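Local coordinates for protein metagenomic carboxyl esterase MGS0156 (Uncultured organism, PDB 5D8M) that probably hydrolyses carboxylic esters, as a serine-type esterase with an alpha/beta-hydrolase-like fold, at residues Asp55-Leu67 / Gly289-Ala301. Sequence-based numbering, arbitrary orientation.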
loop_
_atom_site.group_PDB
_atom_site.type_symbol
_atom_site.label_atom_id
_atom_site.label_comp_id
_atom_site.label_asym_id
_atom_site.label_seq_id
_atom_site.Cartn_x
_atom_site.Cartn_y
_atom_site.Cartn_z
ATOM N N ASP A 55 -7.617 4.672 17.270
ATOM C CA ASP A 55 -8.167 6.032 17.329
ATOM C C ASP A 55 -7.152 7.027 17.913
ATOM O O ASP A 55 -6.441 6.719 18.875
ATOM C CB ASP A 55 -9.447 6.072 18.163
ATOM C CG ASP A 55 -10.196 7.415 18.037
ATOM O OD1 ASP A 55 -10.450 7.866 16.893
ATOM O OD2 ASP A 55 -10.547 8.013 19.079
ATOM N N ARG A 56 -7.098 8.216 17.323
ATOM C CA ARG A 56 -6.197 9.283 17.756
ATOM C C ARG A 56 -6.799 10.603 17.291
ATOM O O ARG A 56 -7.786 10.609 16.547
ATOM C CB ARG A 56 -4.793 9.100 17.165
ATOM C CG ARG A 56 -4.787 9.088 15.636
ATOM C CD ARG A 56 -3.373 9.284 15.036
ATOM N NE ARG A 56 -2.504 8.138 15.266
ATOM C CZ ARG A 56 -1.319 7.955 14.689
ATOM N NH1 ARG A 56 -0.824 8.854 13.830
ATOM N NH2 ARG A 56 -0.623 6.865 14.979
ATOM N N SER A 57 -6.210 11.720 17.699
ATOM C CA SER A 57 -6.719 13.006 17.236
ATOM C C SER A 57 -6.453 13.157 15.752
ATOM O O SER A 57 -5.391 12.757 15.275
ATOM C CB SER A 57 -6.087 14.168 17.991
ATOM O OG SER A 57 -6.551 15.396 17.446
ATOM N N SER A 58 -7.412 13.730 15.027
ATOM C CA SER A 58 -7.241 14.000 13.597
ATOM C C SER A 58 -6.661 15.398 13.318
ATOM O O SER A 58 -6.340 15.729 12.166
ATOM C CB SER A 58 -8.579 13.845 12.863
ATOM O OG SER A 58 -9.508 14.790 13.348
ATOM N N ASP A 59 -6.530 16.208 14.368
ATOM C CA ASP A 59 -6.034 17.576 14.236
ATOM C C ASP A 59 -4.601 17.651 13.715
ATOM O O ASP A 59 -3.772 16.796 14.028
ATOM C CB ASP A 59 -6.104 18.306 15.581
ATOM C CG ASP A 59 -7.521 18.466 16.081
ATOM O OD1 ASP A 59 -8.463 18.160 15.319
ATOM O OD2 ASP A 59 -7.696 18.907 17.235
ATOM N N GLY A 60 -4.314 18.693 12.945
ATOM C CA GLY A 60 -2.978 18.925 12.428
ATOM C C GLY A 60 -2.488 17.802 11.523
ATOM O O GLY A 60 -3.133 17.452 10.543
ATOM N N ASP A 61 -1.344 17.236 11.875
ATOM C CA ASP A 61 -0.728 16.168 11.110
ATOM C C ASP A 61 -1.014 14.808 11.746
ATOM O O ASP A 61 -0.496 13.796 11.285
ATOM C CB ASP A 61 0.790 16.389 11.011
ATOM C CG ASP A 61 1.150 17.694 10.342
ATOM O OD1 ASP A 61 0.681 17.943 9.199
ATOM O OD2 ASP A 61 1.902 18.477 10.970
ATOM N N GLY A 62 -1.842 14.798 12.796
ATOM C CA GLY A 62 -2.170 13.590 13.544
ATOM C C GLY A 62 -2.496 12.330 12.736
ATOM O O GLY A 62 -1.951 11.264 12.995
ATOM N N ILE A 63 -3.392 12.437 11.766
ATOM C CA ILE A 63 -3.674 11.287 10.917
ATOM C C ILE A 63 -3.052 11.408 9.526
ATOM O O ILE A 63 -2.592 10.413 8.958
ATOM C CB ILE A 63 -5.198 11.025 10.766
ATOM C CG1 ILE A 63 -5.945 12.274 10.267
ATOM C CG2 ILE A 63 -5.771 10.505 12.101
ATOM C CD1 ILE A 63 -7.421 12.008 9.777
ATOM N N LEU A 64 -3.029 12.621 8.989
ATOM C CA LEU A 64 -2.560 12.861 7.624
ATOM C C LEU A 64 -1.711 14.100 7.576
ATOM O O LEU A 64 -2.174 15.175 7.959
ATOM C CB LEU A 64 -3.738 13.031 6.669
ATOM C CG LEU A 64 -4.680 11.840 6.507
ATOM C CD1 LEU A 64 -6.009 12.312 5.894
ATOM C CD2 LEU A 64 -4.015 10.775 5.594
ATOM N N TRP A 65 -0.474 13.952 7.110
ATOM C CA TRP A 65 0.450 15.085 7.028
ATOM C C TRP A 65 -0.122 16.162 6.142
ATOM O O TRP A 65 -0.762 15.863 5.133
ATOM C CB TRP A 65 1.813 14.660 6.477
ATOM C CG TRP A 65 2.623 13.868 7.436
ATOM C CD1 TRP A 65 2.779 12.509 7.454
ATOM C CD2 TRP A 65 3.389 14.377 8.531
ATOM N NE1 TRP A 65 3.607 12.143 8.489
ATOM C CE2 TRP A 65 3.986 13.270 9.172
ATOM C CE3 TRP A 65 3.629 15.662 9.035
ATOM C CZ2 TRP A 65 4.816 13.408 10.282
ATOM C CZ3 TRP A 65 4.456 15.796 10.149
ATOM C CH2 TRP A 65 5.037 14.672 10.759
ATOM N N ARG A 66 0.119 17.411 6.527
ATOM C CA ARG A 66 -0.261 18.555 5.719
ATOM C C ARG A 66 0.902 19.012 4.859
ATOM O O ARG A 66 1.636 19.898 5.262
ATOM C CB ARG A 66 -0.699 19.728 6.603
ATOM C CG ARG A 66 -1.890 19.458 7.486
ATOM C CD ARG A 66 -2.000 20.495 8.603
ATOM N NE ARG A 66 -0.960 20.310 9.613
ATOM C CZ ARG A 66 -0.826 21.061 10.705
ATOM N NH1 ARG A 66 -1.671 22.057 10.937
ATOM N NH2 ARG A 66 0.150 20.809 11.573
ATOM N N LEU A 67 1.060 18.425 3.678
ATOM C CA LEU A 67 2.059 18.888 2.727
ATOM C C LEU A 67 1.540 20.152 2.066
ATOM O O LEU A 67 0.365 20.476 2.194
ATOM C CB LEU A 67 2.385 17.807 1.681
ATOM C CG LEU A 67 3.638 16.963 2.005
ATOM C CD1 LEU A 67 3.396 16.048 3.196
ATOM C CD2 LEU A 67 4.143 16.184 0.797
ATOM N N GLY A 289 -2.872 8.691 -11.482
ATOM C CA GLY A 289 -3.919 8.443 -10.513
ATOM C C GLY A 289 -4.342 9.642 -9.676
ATOM O O GLY A 289 -4.131 10.798 -10.053
ATOM N N THR A 290 -4.976 9.350 -8.550
ATOM C CA THR A 290 -5.368 10.350 -7.569
ATOM C C THR A 290 -4.499 10.212 -6.332
ATOM O O THR A 290 -4.336 9.123 -5.834
ATOM C CB THR A 290 -6.854 10.201 -7.178
ATOM O OG1 THR A 290 -7.650 10.613 -8.277
ATOM C CG2 THR A 290 -7.218 11.059 -5.943
ATOM N N LEU A 291 -3.928 11.318 -5.857
ATOM C CA LEU A 291 -3.210 11.321 -4.582
ATOM C C LEU A 291 -4.190 11.617 -3.445
ATOM O O LEU A 291 -4.811 12.687 -3.418
ATOM C CB LEU A 291 -2.082 12.359 -4.587
ATOM C CG LEU A 291 -1.330 12.567 -3.266
ATOM C CD1 LEU A 291 -0.640 11.275 -2.800
ATOM C CD2 LEU A 291 -0.321 13.704 -3.463
ATOM N N LEU A 292 -4.329 10.664 -2.532
ATOM C CA LEU A 292 -5.236 10.802 -1.422
ATOM C C LEU A 292 -4.535 11.440 -0.224
ATOM O O LEU A 292 -5.189 12.056 0.605
ATOM C CB LEU A 292 -5.819 9.438 -1.012
ATOM C CG LEU A 292 -6.615 8.689 -2.065
ATOM C CD1 LEU A 292 -7.092 7.370 -1.474
ATOM C CD2 LEU A 292 -7.775 9.547 -2.548
ATOM N N GLY A 293 -3.217 11.283 -0.117
ATOM C CA GLY A 293 -2.505 11.904 0.980
ATOM C C GLY A 293 -1.408 11.082 1.604
ATOM O O GLY A 293 -0.892 10.102 1.026
ATOM N N TYR A 294 -1.030 11.509 2.800
ATOM C CA TYR A 294 0.161 10.989 3.464
ATOM C C TYR A 294 -0.135 10.602 4.915
ATOM O O TYR A 294 -0.003 11.427 5.804
ATOM C CB TYR A 294 1.296 12.028 3.416
ATOM C CG TYR A 294 1.694 12.468 2.010
ATOM C CD1 TYR A 294 0.998 13.490 1.357
ATOM C CD2 TYR A 294 2.749 11.851 1.330
ATOM C CE1 TYR A 294 1.342 13.895 0.082
ATOM C CE2 TYR A 294 3.108 12.263 0.026
ATOM C CZ TYR A 294 2.396 13.281 -0.576
ATOM O OH TYR A 294 2.714 13.712 -1.833
ATOM N N PRO A 295 -0.551 9.346 5.143
ATOM C CA PRO A 295 -0.762 8.856 6.507
ATOM C C PRO A 295 0.465 9.044 7.367
ATOM O O PRO A 295 1.556 8.714 6.933
ATOM C CB PRO A 295 -1.040 7.372 6.314
ATOM C CG PRO A 295 -1.601 7.279 4.913
ATOM C CD PRO A 295 -0.822 8.301 4.130
ATOM N N ASN A 296 0.268 9.575 8.565
ATOM C CA ASN A 296 1.330 9.769 9.537
ATOM C C ASN A 296 1.593 8.460 10.283
ATOM O O ASN A 296 1.080 8.226 11.375
ATOM C CB ASN A 296 0.946 10.895 10.523
ATOM C CG ASN A 296 2.117 11.352 11.366
ATOM O OD1 ASN A 296 3.185 10.701 11.392
ATOM N ND2 ASN A 296 1.924 12.463 12.088
ATOM N N ALA A 297 2.402 7.604 9.679
ATOM C CA ALA A 297 2.513 6.227 10.107
ATOM C C ALA A 297 3.710 5.630 9.386
ATOM O O ALA A 297 4.022 6.065 8.263
ATOM C CB ALA A 297 1.198 5.441 9.747
ATOM N N ASP A 298 4.348 4.613 9.967
ATOM C CA ASP A 298 5.449 3.976 9.259
ATOM C C ASP A 298 4.865 2.868 8.371
ATOM O O ASP A 298 3.658 2.660 8.339
ATOM C CB ASP A 298 6.557 3.460 10.230
ATOM C CG ASP A 298 6.081 2.318 11.168
ATOM O OD1 ASP A 298 5.218 1.493 10.776
ATOM O OD2 ASP A 298 6.631 2.202 12.294
ATOM N N HIS A 299 5.732 2.184 7.640
ATOM C CA HIS A 299 5.317 1.212 6.635
ATOM C C HIS A 299 4.336 0.165 7.153
ATOM O O HIS A 299 3.385 -0.193 6.465
ATOM C CB HIS A 299 6.559 0.518 6.069
ATOM C CG HIS A 299 6.289 -0.289 4.844
ATOM N ND1 HIS A 299 5.955 0.285 3.634
ATOM C CD2 HIS A 299 6.295 -1.631 4.639
ATOM C CE1 HIS A 299 5.787 -0.667 2.735
ATOM N NE2 HIS A 299 5.980 -1.836 3.320
ATOM N N LEU A 300 4.560 -0.323 8.369
ATOM C CA LEU A 300 3.716 -1.393 8.909
ATOM C C LEU A 300 2.469 -0.867 9.608
ATOM O O LEU A 300 1.371 -1.428 9.490
ATOM C CB LEU A 300 4.545 -2.257 9.862
ATOM C CG LEU A 300 5.637 -3.029 9.135
ATOM C CD1 LEU A 300 6.445 -3.845 10.157
ATOM C CD2 LEU A 300 5.054 -3.941 8.055
ATOM N N ALA A 301 2.606 0.249 10.293
ATOM C CA ALA A 301 1.469 0.795 11.045
ATOM C C ALA A 301 0.294 1.168 10.143
ATOM O O ALA A 301 -0.864 1.056 10.529
ATOM C CB ALA A 301 1.912 2.011 11.857
HETATM O O HOH W 1 -2.148 14.203 3.389
#
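Asn296 turns its CG anti to the backbone N (chi1 -168°), which carries its amide across to Asp61 and Trp65. Trp65 has CG beside its own backbone N (chi1 -73°), and the indole lies against that amide. Asn296 CG sits 3.0 Å above the ring plane of Trp65, toward the rim, and the two planes are 39° apart. Asn296 ND2 gives a hydrogen bond of 2.9 Å to Asp61 O, which holds the amide in place. Asp61 O lies in the amide plane, but the donor stands above the carbonyl plane. Trp65 NE1 bonds to Phe251 O, and the Trp65 ring also stacks on Phe251.

The backbones meet in a single bridge between Leu64 and Pro295. Asn296 N bonds to Ile63 O at 3.0 Å, and Trp65 N to Tyr294 O at 2.9 Å. A water extends the pairing, donating to Trp65 O and accepting from Tyr294 N. Arg56 NH1 reaches two carbonyls: Gly62 O at 2.8 Å, in the guanidinium plane, and Asn296 O at 3.2 Å, tilted from it. One nitrogen therefore ties the two segments together. At the far end, Leu67 CD2 makes a CH-pi contact over the face of Tyr294, 3.9 Å from the ring centroid.

The contact joins the loop after helix 34-48 to the chain leaving strand 290-293, which lies between 31-32 and 244-248 in the parallel sheet. Arg38 of helix 34-48 bonds to Leu64 O, and Ile63 packs on Met45 of the same helix.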